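Archaemetzincin (Archaeoglobus fulgidus, PDB 4A3W) is probably a zinc-dependent metalloprotease of the M54 family, acting on a still unknown natural substrate. Local coordinates at residues M1-Q6 / I62-G67. Sequence-based numbering, arbitrary orientation.
Sequences MKIYIQ and IKVTLG
Tyr4 and Leu66 meet across two parallel strands. Four backbone hydrogen bonds join the segments, two of them to Val64, just ahead of strand 65-69. Val64 N donates to Lys2 O at 3.0 Å, and Tyr4 N to Val64 O at 2.8 Å. Leu66 N then reaches Tyr4 O, and Gln6 N reaches Leu66 O. Just before this ladder a water takes a bond from Lys2 N and gives one to Lys63 O (2.7 Å).

Among side chains, Ile3 and Val64 run alongside each other, with Ile3 CG1 4.2 Å from Val64 CB, on the face covered by helix 104-122. On the other face, Tyr4 CE2 lies 3.9 Å from Ile62 CG2. Chi1 of Thr65 (-70°) sets OG1 beside its own backbone N, where it donates to a lone pair of Ile62 O at 2.7 Å. This bond spans the turn containing the cis peptide before Val64. A valine in place of Thr65 would probably leave Ile62 O without this donor and the turn less firmly held.

Strands 2-8 and 65-69 are adjacent inner strands of a mixed five-stranded sheet. Leu66 packs near Glu118, the inferred proton acceptor, so the sheet backs the HExxH helix typical of zincin metallopeptidases.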
loop_
_atom_site.group_PDB
_atom_site.type_symbol
_atom_site.label_atom_id
_atom_site.label_comp_id
_atom_site.label_asym_id
_atom_site.label_seq_id
_atom_site.Cartn_x
_atom_site.Cartn_y
_atom_site.Cartn_z
ATOM N N MET A 1 7.784 -1.430 -16.703
ATOM C CA MET A 1 6.844 -1.065 -15.606
ATOM C C MET A 1 7.325 0.205 -14.923
ATOM O O MET A 1 8.518 0.393 -14.701
ATOM C CB MET A 1 6.755 -2.196 -14.574
ATOM C CG MET A 1 5.707 -1.968 -13.474
ATOM S SD MET A 1 6.078 -2.880 -11.951
ATOM C CE MET A 1 6.548 -4.479 -12.612
ATOM N N LYS A 2 6.388 1.082 -14.592
ATOM C CA LYS A 2 6.713 2.269 -13.824
ATOM C C LYS A 2 5.711 2.391 -12.695
ATOM O O LYS A 2 4.566 1.989 -12.847
ATOM C CB LYS A 2 6.680 3.512 -14.716
ATOM C CG LYS A 2 7.795 3.538 -15.783
ATOM C CD LYS A 2 7.631 4.747 -16.725
ATOM C CE LYS A 2 8.836 4.954 -17.635
ATOM N NZ LYS A 2 8.825 4.079 -18.837
ATOM N N ILE A 3 6.149 2.935 -11.563
ATOM C CA ILE A 3 5.291 3.084 -10.405
ATOM C C ILE A 3 5.243 4.546 -10.041
ATOM O O ILE A 3 6.285 5.171 -9.889
ATOM C CB ILE A 3 5.855 2.291 -9.189
ATOM C CG1 ILE A 3 5.846 0.787 -9.475
ATOM C CG2 ILE A 3 5.057 2.588 -7.927
ATOM C CD1 ILE A 3 6.777 -0.001 -8.532
ATOM N N TYR A 4 4.033 5.080 -9.885
ATOM C CA TYR A 4 3.844 6.482 -9.551
ATOM C C TYR A 4 3.269 6.559 -8.152
ATOM O O TYR A 4 2.184 6.044 -7.889
ATOM C CB TYR A 4 2.901 7.158 -10.568
ATOM C CG TYR A 4 3.394 6.986 -11.988
ATOM C CD1 TYR A 4 4.354 7.846 -12.517
ATOM C CD2 TYR A 4 2.927 5.952 -12.787
ATOM C CE1 TYR A 4 4.841 7.677 -13.800
ATOM C CE2 TYR A 4 3.401 5.777 -14.078
ATOM C CZ TYR A 4 4.357 6.650 -14.579
ATOM O OH TYR A 4 4.840 6.482 -15.854
ATOM N N ILE A 5 4.009 7.189 -7.249
ATOM C CA ILE A 5 3.564 7.323 -5.877
ATOM C C ILE A 5 2.892 8.668 -5.672
ATOM O O ILE A 5 3.510 9.713 -5.848
ATOM C CB ILE A 5 4.753 7.201 -4.896
ATOM C CG1 ILE A 5 5.400 5.819 -5.038
ATOM C CG2 ILE A 5 4.288 7.478 -3.483
ATOM C CD1 ILE A 5 6.720 5.659 -4.296
ATOM N N GLN A 6 1.626 8.636 -5.282
ATOM C CA GLN A 6 0.877 9.846 -4.979
ATOM C C GLN A 6 0.764 10.040 -3.468
ATOM O O GLN A 6 -0.048 9.382 -2.822
ATOM C CB GLN A 6 -0.531 9.750 -5.591
ATOM C CG GLN A 6 -1.424 10.948 -5.278
ATOM C CD GLN A 6 -0.810 12.246 -5.767
ATOM O OE1 GLN A 6 -0.634 12.437 -6.963
ATOM N NE2 GLN A 6 -0.451 13.125 -4.841
ATOM N N ILE A 62 -3.579 4.889 -13.938
ATOM C CA ILE A 62 -2.367 4.703 -14.712
ATOM C C ILE A 62 -1.479 3.670 -14.012
ATOM O O ILE A 62 -0.977 3.917 -12.904
ATOM C CB ILE A 62 -1.634 6.052 -14.857
ATOM C CG1 ILE A 62 -2.501 7.010 -15.706
ATOM C CG2 ILE A 62 -0.233 5.860 -15.449
ATOM C CD1 ILE A 62 -1.892 8.388 -15.945
ATOM N N LYS A 63 -1.302 2.515 -14.657
ATOM C CA LYS A 63 -0.510 1.409 -14.113
ATOM C C LYS A 63 0.958 1.805 -14.067
ATOM O O LYS A 63 1.518 2.151 -15.113
ATOM C CB LYS A 63 -0.687 0.171 -15.015
ATOM C CG LYS A 63 -0.162 -1.185 -14.456
ATOM C CD LYS A 63 -0.316 -2.309 -15.515
ATOM C CE LYS A 63 -0.128 -3.761 -14.981
ATOM N NZ LYS A 63 -1.408 -4.426 -14.419
ATOM N N VAL A 64 1.611 1.763 -12.897
ATOM C CA VAL A 64 1.015 1.446 -11.597
ATOM C C VAL A 64 0.985 2.727 -10.787
ATOM O O VAL A 64 1.997 3.392 -10.668
ATOM C CB VAL A 64 1.900 0.422 -10.805
ATOM C CG1 VAL A 64 1.445 0.321 -9.338
ATOM C CG2 VAL A 64 1.909 -0.958 -11.494
ATOM N N THR A 65 -0.162 3.090 -10.236
ATOM C CA THR A 65 -0.226 4.260 -9.377
ATOM C C THR A 65 -0.574 3.832 -7.944
ATOM O O THR A 65 -1.592 3.180 -7.718
ATOM C CB THR A 65 -1.261 5.284 -9.916
ATOM O OG1 THR A 65 -0.754 5.875 -11.123
ATOM C CG2 THR A 65 -1.515 6.387 -8.906
ATOM N N LEU A 66 0.284 4.188 -6.988
ATOM C CA LEU A 66 0.055 3.873 -5.575
ATOM C C LEU A 66 -0.149 5.147 -4.758
ATOM O O LEU A 66 0.764 5.953 -4.611
ATOM C CB LEU A 66 1.250 3.078 -5.006
ATOM C CG LEU A 66 1.216 2.767 -3.491
ATOM C CD1 LEU A 66 0.118 1.772 -3.142
ATOM C CD2 LEU A 66 2.553 2.232 -2.999
ATOM N N GLY A 67 -1.348 5.343 -4.230
ATOM C CA GLY A 67 -1.578 6.442 -3.318
ATOM C C GLY A 67 -1.152 5.993 -1.930
ATOM O O GLY A 67 -1.420 4.859 -1.543
HETATM O O HOH W 1 3.712 0.852 -15.871
#